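Long-range contacts in extracellular solute-binding protein, family 1 (PDB 6G7N), which binds ferric iron, here with D-alanine and D-glutamate in its pocket, and probably delivers the iron to an ABC transporter as its extracellular solute-binding protein: residues F98-R103 against N269-V274; K131-S136 against F169-E174; G1-Y6 against P51-M56. All blocks are in the same frame, centred on the assembly; numbering follows the deposited sequence.

Overall arrangement
From the N terminus, contact 3 closes first: 1-6 pairs with 51-56 after a loop of 44 residues that holds strand 28-33 and two helices. Contact 1 opens later, at 98-103, and closes only at 269-274. Contact 2 (131-136 with 169-174) is nested inside that long loop, and the loop it closes is almost all helix 140-167. Contacts 3 and 2 lie on opposite sides of the chain's centre, with nearest atoms about 17 Å apart, and contact 1 sits between them, touching contact 3 through F98 and M56 and contact 2 through R103 and R135. All three reach the same mixed sheet.

Contact 1: residues F98-R103 against N269-V274; sequences FSKRAR and NEYPVV. With DAL (D-alanine), chain C.
R101 turns its CG between the backbone N and the carbonyl carbon (chi1 58°), and its chain then bends at chi2 and chi3, while E270 runs extended beyond CG; the two side chains end up side by side, pointing the same way. The guanidinium grips the carboxylate side-on, one nitrogen to each oxygen: NE of R101 bonds OE1 of E270 at 3.0 Å, and NH1 of R101 makes a salt bridge to OE2 of E270 at 2.9 Å. Both oxygens lie near the guanidinium plane, yet the two planes are 71° apart, and R101 meets the carboxylate from above. From the opposite face S99 OG donates to OE1 of E270 at 2.7 Å, clamping that oxygen between two donors. Held this way, R101 turns NH1 to the bound D-alanine and bonds its O at 2.9 Å, which makes E270 a second-shell residue that positions a pocket arginine. The carboxylate probably also offsets part of the arginine's charge.

Alongside, K100 and Y271 form an antiparallel hydrogen-bonded pair: K100 N reaches Y271 O at 2.8 Å and Y271 N reaches K100 O at 2.9 Å. V273 lays CG1 against the backbone of F98, 3.6 Å from F98 C.

The short, weakly bonded strand 271-272 runs antiparallel beside strand 96-108 where the ligand binds. S234 of strand 231-239 adds a bond to E270 OE1, helix 196-204 brings Y197 against R101 and E270, and helix 258-266 packs on F98 and S99.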
loop_
_atom_site.group_PDB
_atom_site.type_symbol
_atom_site.label_atom_id
_atom_site.label_comp_id
_atom_site.label_asym_id
_atom_site.label_seq_id
_atom_site.Cartn_x
_atom_site.Cartn_y
_atom_site.Cartn_z
ATOM N N PHE A 98 1.442 7.221 6.537
ATOM C CA PHE A 98 1.086 7.040 7.940
ATOM C C PHE A 98 0.987 5.586 8.373
ATOM O O PHE A 98 1.109 5.309 9.563
ATOM C CB PHE A 98 -0.182 7.803 8.297
ATOM C CG PHE A 98 -0.013 9.296 8.112
ATOM C CD1 PHE A 98 0.675 10.054 9.040
ATOM C CD2 PHE A 98 -0.496 9.940 6.995
ATOM C CE1 PHE A 98 0.878 11.408 8.843
ATOM C CE2 PHE A 98 -0.272 11.292 6.777
ATOM C CZ PHE A 98 0.401 12.028 7.709
ATOM N N SER A 99 0.806 4.645 7.434
ATOM C CA SER A 99 1.026 3.216 7.709
ATOM C C SER A 99 1.654 2.613 6.459
ATOM O O SER A 99 1.603 3.211 5.384
ATOM C CB SER A 99 -0.221 2.466 8.194
ATOM O OG SER A 99 -1.197 2.368 7.197
ATOM N N LYS A 100 2.226 1.429 6.627
ATOM C CA LYS A 100 3.024 0.780 5.610
ATOM C C LYS A 100 2.537 -0.640 5.369
ATOM O O LYS A 100 2.205 -1.374 6.300
ATOM C CB LYS A 100 4.517 0.742 6.117
ATOM C CG LYS A 100 5.551 -0.005 5.354
ATOM C CD LYS A 100 6.869 0.244 6.074
ATOM C CE LYS A 100 7.109 -0.403 7.437
ATOM N NZ LYS A 100 8.537 -0.276 7.823
ATOM N N ARG A 101 2.553 -1.028 4.094
ATOM C CA ARG A 101 2.242 -2.390 3.648
ATOM C C ARG A 101 3.411 -2.894 2.816
ATOM O O ARG A 101 4.176 -2.135 2.267
ATOM C CB ARG A 101 0.914 -2.449 2.884
ATOM C CG ARG A 101 0.823 -1.558 1.628
ATOM C CD ARG A 101 0.255 -0.161 1.860
ATOM N NE ARG A 101 -1.081 -0.133 2.425
ATOM C CZ ARG A 101 -2.202 -0.481 1.774
ATOM N NH1 ARG A 101 -3.343 -0.505 2.425
ATOM N NH2 ARG A 101 -2.183 -0.834 0.493
ATOM N N ALA A 102 3.529 -4.208 2.699
ATOM C CA ALA A 102 4.560 -4.834 1.842
ATOM C C ALA A 102 3.885 -5.711 0.811
ATOM O O ALA A 102 2.921 -6.409 1.118
ATOM C CB ALA A 102 5.516 -5.681 2.678
ATOM N N ARG A 103 4.384 -5.676 -0.434
ATOM C CA ARG A 103 3.863 -6.563 -1.467
ATOM C C ARG A 103 4.802 -7.765 -1.525
ATOM O O ARG A 103 5.968 -7.644 -1.896
ATOM C CB ARG A 103 3.670 -5.850 -2.811
ATOM C CG ARG A 103 2.777 -6.632 -3.781
ATOM C CD ARG A 103 2.007 -5.718 -4.725
ATOM N NE ARG A 103 0.973 -6.399 -5.497
ATOM C CZ ARG A 103 -0.210 -6.773 -4.990
ATOM N NH1 ARG A 103 -0.526 -6.556 -3.723
ATOM N NH2 ARG A 103 -1.103 -7.378 -5.776
ATOM N N ASN A 269 -4.257 -3.929 9.925
ATOM C CA ASN A 269 -3.157 -4.879 10.005
ATOM C C ASN A 269 -1.935 -4.479 9.193
ATOM O O ASN A 269 -1.240 -5.331 8.653
ATOM C CB ASN A 269 -3.615 -6.294 9.631
ATOM C CG ASN A 269 -4.766 -6.751 10.474
ATOM O OD1 ASN A 269 -4.662 -6.822 11.686
ATOM N ND2 ASN A 269 -5.893 -7.037 9.831
ATOM N N GLU A 270 -1.662 -3.171 9.167
ATOM C CA GLU A 270 -0.487 -2.580 8.535
ATOM C C GLU A 270 0.602 -2.328 9.589
ATOM O O GLU A 270 0.355 -2.427 10.803
ATOM C CB GLU A 270 -0.872 -1.309 7.755
ATOM C CG GLU A 270 -1.706 -1.645 6.546
ATOM C CD GLU A 270 -2.087 -0.447 5.693
ATOM O OE1 GLU A 270 -1.190 0.383 5.349
ATOM O OE2 GLU A 270 -3.280 -0.333 5.311
ATOM N N TYR A 271 1.797 -2.016 9.099
ATOM C CA TYR A 271 2.906 -1.642 9.967
ATOM C C TYR A 271 2.865 -0.145 10.221
ATOM O O TYR A 271 2.508 0.634 9.343
ATOM C CB TYR A 271 4.238 -1.992 9.290
ATOM C CG TYR A 271 4.446 -3.463 9.000
ATOM C CD1 TYR A 271 5.011 -4.296 9.960
ATOM C CD2 TYR A 271 4.068 -4.041 7.799
ATOM C CE1 TYR A 271 5.178 -5.660 9.729
ATOM C CE2 TYR A 271 4.232 -5.419 7.560
ATOM C CZ TYR A 271 4.782 -6.213 8.531
ATOM O OH TYR A 271 4.921 -7.578 8.265
ATOM N N PRO A 272 3.327 0.303 11.395
ATOM C CA PRO A 272 3.554 1.732 11.601
ATOM C C PRO A 272 4.640 2.238 10.700
ATOM O O PRO A 272 5.505 1.477 10.259
ATOM C CB PRO A 272 4.031 1.832 13.069
ATOM C CG PRO A 272 3.661 0.521 13.663
ATOM C CD PRO A 272 3.761 -0.475 12.570
ATOM N N VAL A 273 4.625 3.549 10.398
ATOM C CA VAL A 273 5.777 4.180 9.751
ATOM C C VAL A 273 6.806 4.706 10.753
ATOM O O VAL A 273 7.968 4.882 10.381
ATOM C CB VAL A 273 5.391 5.295 8.756
ATOM C CG1 VAL A 273 4.458 4.764 7.693
ATOM C CG2 VAL A 273 4.817 6.508 9.457
ATOM N N VAL A 274 6.383 4.967 12.001
ATOM C CA VAL A 274 7.253 5.625 12.967
ATOM C C VAL A 274 8.111 4.616 13.711
ATOM O O VAL A 274 7.614 3.642 14.273
ATOM C CB VAL A 274 6.428 6.493 13.915
ATOM C CG1 VAL A 274 7.309 7.110 15.002
ATOM C CG2 VAL A 274 5.667 7.574 13.175
HETATM N N DAL C . -7.889 -2.095 -0.147
HETATM C CA DAL C . -8.233 -1.417 1.147
HETATM C CB DAL C . -9.130 -0.216 0.896
HETATM C C DAL C . -7.032 -1.046 1.954
HETATM O O DAL C . -5.935 -1.467 1.535
HETATM O OXT DAL C . -7.205 -0.347 2.990
#

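Contact 2: residues K131-S136 against F169-E174; sequences KIVIRS and FARPPE
I134 sets its CG2 branch against the far end of the F169 ring, 3.5 Å from F169 CE1 and equally near CZ. The two side chains lie obliquely to one another. With CG1 of I134 anti to the backbone N (chi1 -169°), CG2 is left between the backbone N and the carbonyl carbon, and it is this branch that meets the ring. F165 and W315 meet the same ring edge-to-face, so the phenyl group is packed among aromatic neighbours as well as against the isoleucine.

Beside this apolar patch the backbones join at one point. A170 N donates to I132 O over 2.7 Å, a nearly straight bond (172° at the hydrogen) whose donor is tilted somewhat from the carbonyl plane. The CA of F169 brings a C-H to the same oxygen at 3.3 Å, so I132 O is approached by two successive residues. This is a single beta bridge, set at the short strand 132-133, which also pairs in parallel with strand 191-195 of the mixed sheet. The segment 169-174, the loop between helices 140-167 and 177-186, therefore runs past the strand without becoming part of a regular ladder. V133 CG1 rests on A170 CB at 4.1 Å.

Farther along, a water links the two segments, accepting from I134 N at 3.2 Å and donating to R171 O at 2.9 Å. P173 then closes in on the backbone: its CA makes a C-H contact with I134 O at 3.3 Å, and its CB lies 3.5 Å from S136 N. R135 O is bonded by W315 NE1, while helix 177-186 places Q180 against V133, R135 and R171.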
loop_
_atom_site.group_PDB
_atom_site.type_symbol
_atom_site.label_atom_id
_atom_site.label_comp_id
_atom_site.label_asym_id
_atom_site.label_seq_id
_atom_site.Cartn_x
_atom_site.Cartn_y
_atom_site.Cartn_z
ATOM N N LYS A 131 2.510 -21.887 -12.095
ATOM C CA LYS A 131 2.463 -21.891 -10.623
ATOM C C LYS A 131 2.071 -20.572 -9.974
ATOM O O LYS A 131 1.847 -20.584 -8.768
ATOM C CB LYS A 131 3.793 -22.392 -10.030
ATOM C CG LYS A 131 4.050 -23.853 -10.399
ATOM C CD LYS A 131 5.336 -24.436 -9.874
ATOM C CE LYS A 131 5.371 -25.943 -10.155
ATOM N NZ LYS A 131 6.472 -26.640 -9.432
ATOM N N ILE A 132 1.984 -19.478 -10.742
ATOM C CA ILE A 132 1.827 -18.145 -10.121
ATOM C C ILE A 132 0.403 -17.655 -10.285
ATOM O O ILE A 132 -0.169 -17.713 -11.378
ATOM C CB ILE A 132 2.786 -17.123 -10.747
ATOM C CG1 ILE A 132 4.214 -17.612 -10.607
ATOM C CG2 ILE A 132 2.610 -15.745 -10.103
ATOM C CD1 ILE A 132 5.296 -16.652 -11.026
ATOM N N VAL A 133 -0.181 -17.129 -9.200
ATOM C CA VAL A 133 -1.455 -16.407 -9.277
ATOM C C VAL A 133 -1.237 -14.942 -8.838
ATOM O O VAL A 133 -0.555 -14.647 -7.851
ATOM C CB VAL A 133 -2.582 -17.091 -8.477
ATOM C CG1 VAL A 133 -3.018 -18.397 -9.146
ATOM C CG2 VAL A 133 -2.219 -17.321 -7.038
ATOM N N ILE A 134 -1.858 -14.036 -9.582
ATOM C CA ILE A 134 -1.799 -12.612 -9.278
ATOM C C ILE A 134 -3.025 -11.955 -9.932
ATOM O O ILE A 134 -3.536 -12.421 -10.952
ATOM C CB ILE A 134 -0.469 -11.975 -9.756
ATOM C CG1 ILE A 134 -0.286 -10.543 -9.214
ATOM C CG2 ILE A 134 -0.367 -11.974 -11.278
ATOM C CD1 ILE A 134 1.125 -10.004 -9.395
ATOM N N ARG A 135 -3.481 -10.857 -9.332
ATOM C CA ARG A 135 -4.634 -10.124 -9.859
ATOM C C ARG A 135 -4.268 -9.290 -11.084
ATOM O O ARG A 135 -3.100 -9.236 -11.518
ATOM C CB ARG A 135 -5.248 -9.267 -8.757
ATOM C CG ARG A 135 -4.452 -8.041 -8.395
ATOM C CD ARG A 135 -4.947 -7.408 -7.145
ATOM N NE ARG A 135 -6.276 -6.841 -7.244
ATOM C CZ ARG A 135 -6.901 -6.273 -6.207
ATOM N NH1 ARG A 135 -6.315 -6.236 -5.005
ATOM N NH2 ARG A 135 -8.112 -5.770 -6.367
ATOM N N SER A 136 -5.283 -8.639 -11.638
ATOM C CA SER A 136 -5.156 -7.931 -12.913
ATOM C C SER A 136 -4.204 -6.741 -12.869
ATOM O O SER A 136 -3.828 -6.220 -11.820
ATOM C CB SER A 136 -6.501 -7.458 -13.382
ATOM O OG SER A 136 -6.824 -6.233 -12.788
ATOM N N PHE A 169 1.868 -17.537 -15.267
ATOM C CA PHE A 169 0.566 -17.474 -14.615
ATOM C C PHE A 169 -0.154 -18.818 -14.702
ATOM O O PHE A 169 -0.240 -19.436 -15.782
ATOM C CB PHE A 169 -0.328 -16.425 -15.259
ATOM C CG PHE A 169 0.061 -14.987 -15.022
ATOM C CD1 PHE A 169 1.093 -14.597 -14.174
ATOM C CD2 PHE A 169 -0.651 -13.998 -15.685
ATOM C CE1 PHE A 169 1.386 -13.263 -13.983
ATOM C CE2 PHE A 169 -0.377 -12.663 -15.493
ATOM C CZ PHE A 169 0.639 -12.301 -14.626
ATOM N N ALA A 170 -0.687 -19.278 -13.570
ATOM C CA ALA A 170 -1.461 -20.525 -13.518
ATOM C C ALA A 170 -2.836 -20.383 -14.160
ATOM O O ALA A 170 -3.403 -21.365 -14.642
ATOM C CB ALA A 170 -1.611 -20.956 -12.079
ATOM N N ARG A 171 -3.394 -19.184 -14.116
ATOM C CA ARG A 171 -4.704 -18.881 -14.652
ATOM C C ARG A 171 -4.707 -17.399 -15.028
ATOM O O ARG A 171 -3.869 -16.642 -14.520
ATOM C CB ARG A 171 -5.816 -19.173 -13.614
ATOM C CG ARG A 171 -5.819 -18.232 -12.410
ATOM C CD ARG A 171 -6.910 -18.568 -11.432
ATOM N NE ARG A 171 -7.067 -17.519 -10.454
ATOM C CZ ARG A 171 -7.956 -17.554 -9.459
ATOM N NH1 ARG A 171 -8.750 -18.606 -9.301
ATOM N NH2 ARG A 171 -8.068 -16.527 -8.633
ATOM N N PRO A 172 -5.663 -16.963 -15.850
ATOM C CA PRO A 172 -5.744 -15.523 -16.115
ATOM C C PRO A 172 -6.040 -14.783 -14.815
ATOM O O PRO A 172 -6.780 -15.272 -13.961
ATOM C CB PRO A 172 -6.928 -15.427 -17.091
ATOM C CG PRO A 172 -7.002 -16.764 -17.724
ATOM C CD PRO A 172 -6.634 -17.732 -16.648
ATOM N N PRO A 173 -5.452 -13.605 -14.624
ATOM C CA PRO A 173 -5.746 -12.813 -13.425
ATOM C C PRO A 173 -7.248 -12.733 -13.138
ATOM O O PRO A 173 -8.025 -12.343 -14.011
ATOM C CB PRO A 173 -5.166 -11.458 -13.786
ATOM C CG PRO A 173 -3.963 -11.801 -14.622
ATOM C CD PRO A 173 -4.409 -12.981 -15.467
ATOM N N GLU A 174 -7.613 -13.079 -11.911
ATOM C CA GLU A 174 -9.014 -13.190 -11.509
ATOM C C GLU A 174 -9.093 -12.896 -10.023
ATOM O O GLU A 174 -8.425 -13.559 -9.234
ATOM C CB GLU A 174 -9.548 -14.614 -11.810
ATOM C CG GLU A 174 -10.942 -14.943 -11.271
ATOM C CD GLU A 174 -11.386 -16.389 -11.476
ATOM O OE1 GLU A 174 -10.626 -17.232 -12.044
ATOM O OE2 GLU A 174 -12.519 -16.687 -11.052
HETATM O O HOH W 1 -3.355 -15.108 -12.159
#

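Contact 3: residues G1-Y6 against P51-M56; sequences GAINLY and PADVFM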
loop_
_atom_site.group_PDB
_atom_site.type_symbol
_atom_site.label_atom_id
_atom_site.label_comp_id
_atom_site.label_asym_id
_atom_site.label_seq_id
_atom_site.Cartn_x
_atom_site.Cartn_y
_atom_site.Cartn_z
ATOM N N GLY A 1 -13.728 25.334 13.964
ATOM C CA GLY A 1 -13.583 24.250 14.972
ATOM C C GLY A 1 -13.636 22.818 14.450
ATOM O O GLY A 1 -13.910 21.887 15.217
ATOM N N ALA A 2 -13.376 22.638 13.164
ATOM C CA ALA A 2 -13.406 21.323 12.552
ATOM C C ALA A 2 -12.455 21.243 11.392
ATOM O O ALA A 2 -12.041 22.258 10.815
ATOM C CB ALA A 2 -14.819 20.993 12.091
ATOM N N ILE A 3 -12.154 20.011 11.016
ATOM C CA ILE A 3 -11.524 19.731 9.739
ATOM C C ILE A 3 -12.394 18.765 8.934
ATOM O O ILE A 3 -13.076 17.912 9.504
ATOM C CB ILE A 3 -10.109 19.169 9.891
ATOM C CG1 ILE A 3 -10.108 17.866 10.700
ATOM C CG2 ILE A 3 -9.215 20.206 10.536
ATOM C CD1 ILE A 3 -8.808 17.127 10.595
ATOM N N ASN A 4 -12.311 18.877 7.616
ATOM C CA ASN A 4 -13.004 17.983 6.705
ATOM C C ASN A 4 -12.005 16.998 6.113
ATOM O O ASN A 4 -11.143 17.384 5.315
ATOM C CB ASN A 4 -13.698 18.801 5.626
ATOM C CG ASN A 4 -14.713 19.754 6.205
ATOM O OD1 ASN A 4 -15.546 19.350 7.004
ATOM N ND2 ASN A 4 -14.627 21.025 5.823
ATOM N N LEU A 5 -12.151 15.741 6.534
ATOM C CA LEU A 5 -11.297 14.634 6.098
ATOM C C LEU A 5 -11.982 13.877 4.975
ATOM O O LEU A 5 -13.024 13.254 5.203
ATOM C CB LEU A 5 -11.071 13.715 7.285
ATOM C CG LEU A 5 -10.327 12.405 7.008
ATOM C CD1 LEU A 5 -8.949 12.593 6.380
ATOM C CD2 LEU A 5 -10.235 11.530 8.261
ATOM N N TYR A 6 -11.410 13.958 3.770
ATOM C CA TYR A 6 -11.883 13.176 2.602
ATOM C C TYR A 6 -10.972 11.949 2.531
ATOM O O TYR A 6 -9.781 12.063 2.271
ATOM C CB TYR A 6 -11.748 13.981 1.319
ATOM C CG TYR A 6 -12.824 15.008 1.029
ATOM C CD1 TYR A 6 -13.327 15.852 2.012
ATOM C CD2 TYR A 6 -13.270 15.184 -0.274
ATOM C CE1 TYR A 6 -14.283 16.816 1.709
ATOM C CE2 TYR A 6 -14.197 16.153 -0.595
ATOM C CZ TYR A 6 -14.712 16.969 0.391
ATOM O OH TYR A 6 -15.632 17.942 0.048
ATOM N N PRO A 51 -14.576 22.173 0.412
ATOM C CA PRO A 51 -14.339 22.252 1.860
ATOM C C PRO A 51 -13.240 21.304 2.356
ATOM O O PRO A 51 -12.903 21.357 3.526
ATOM C CB PRO A 51 -15.682 21.842 2.480
ATOM C CG PRO A 51 -16.377 21.067 1.412
ATOM C CD PRO A 51 -15.836 21.476 0.078
ATOM N N ALA A 52 -12.695 20.451 1.496
ATOM C CA ALA A 52 -11.746 19.444 1.964
ATOM C C ALA A 52 -10.510 20.082 2.597
ATOM O O ALA A 52 -9.898 21.001 2.049
ATOM C CB ALA A 52 -11.341 18.520 0.822
ATOM N N ASP A 53 -10.123 19.547 3.757
ATOM C CA ASP A 53 -8.902 19.964 4.465
ATOM C C ASP A 53 -7.773 18.950 4.330
ATOM O O ASP A 53 -6.613 19.315 4.143
ATOM C CB ASP A 53 -9.179 20.160 5.956
ATOM C CG ASP A 53 -9.987 21.409 6.245
ATOM O OD1 ASP A 53 -9.501 22.513 5.877
ATOM O OD2 ASP A 53 -11.068 21.293 6.878
ATOM N N VAL A 54 -8.108 17.677 4.520
ATOM C CA VAL A 54 -7.139 16.563 4.450
ATOM C C VAL A 54 -7.683 15.533 3.481
ATOM O O VAL A 54 -8.884 15.220 3.509
ATOM C CB VAL A 54 -6.935 15.921 5.835
ATOM C CG1 VAL A 54 -6.023 14.705 5.752
ATOM C CG2 VAL A 54 -6.387 16.932 6.818
ATOM N N PHE A 55 -6.805 15.001 2.636
ATOM C CA PHE A 55 -7.130 13.891 1.713
ATOM C C PHE A 55 -6.269 12.701 2.153
ATOM O O PHE A 55 -5.058 12.834 2.290
ATOM C CB PHE A 55 -6.821 14.283 0.257
ATOM C CG PHE A 55 -6.880 13.126 -0.698
ATOM C CD1 PHE A 55 -8.080 12.471 -0.944
ATOM C CD2 PHE A 55 -5.723 12.628 -1.307
ATOM C CE1 PHE A 55 -8.140 11.386 -1.780
ATOM C CE2 PHE A 55 -5.804 11.559 -2.181
ATOM C CZ PHE A 55 -7.009 10.941 -2.413
ATOM N N MET A 56 -6.917 11.548 2.335
ATOM C CA MET A 56 -6.212 10.302 2.642
ATOM C C MET A 56 -6.652 9.176 1.729
ATOM O O MET A 56 -7.842 9.044 1.391
ATOM C CB MET A 56 -6.421 9.865 4.089
ATOM C CG MET A 56 -5.811 10.813 5.081
ATOM S SD MET A 56 -5.836 10.289 6.787
ATOM C CE MET A 56 -4.480 9.142 6.771
HETATM O O HOH W 2 -12.542 23.229 8.071
#
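A52 plants its methyl squarely over one face of the Y6 ring: CB lies 3.5 Å from the ring centroid and only 12° off the normal, a CH-pi contact. The ring is carried there with CG anti to the carbonyl carbon (chi1 -80°), and its far end reaches past the alanine to P51, whose CG comes within 3.5 Å of Y6 OH. A small bump thus sits on a broad flat surface, with the proline ring beside the hydroxyl, itself hydrogen-bonded to E46. On the face of L5 and V54, L5 CD1 settles into the notch between V54 CG1 (3.7 Å) and M56 CG (3.8 Å).

The strands run parallel, 22° apart, with a regular ladder from V54 onward. Before it, the chain of 51-53 curls in around N4. The N4 side chain crosses that of P51 at about a right angle, so that ND2 lies 3.6 Å from P51 CB while bonding P51 O at 2.9 Å from above the carbonyl plane. D53 closes in on the backbone of the same residue: its OD2 takes the N4 N-H on the anti lone pair at 2.8 Å, and N4 O accepts from both D53 N and V54 N. A water bridges A2 O and D53 OD2.

Strand 2-7 lies between 28-33 and 54-58, all parallel and joined through helices 15-25 and 36-46 as beta-alpha-beta crossovers, as in periplasmic binding protein folds. Helix 36-46 packs over Y6, P51 and F55, and helix 245-255 packs against I3, V54 and M56.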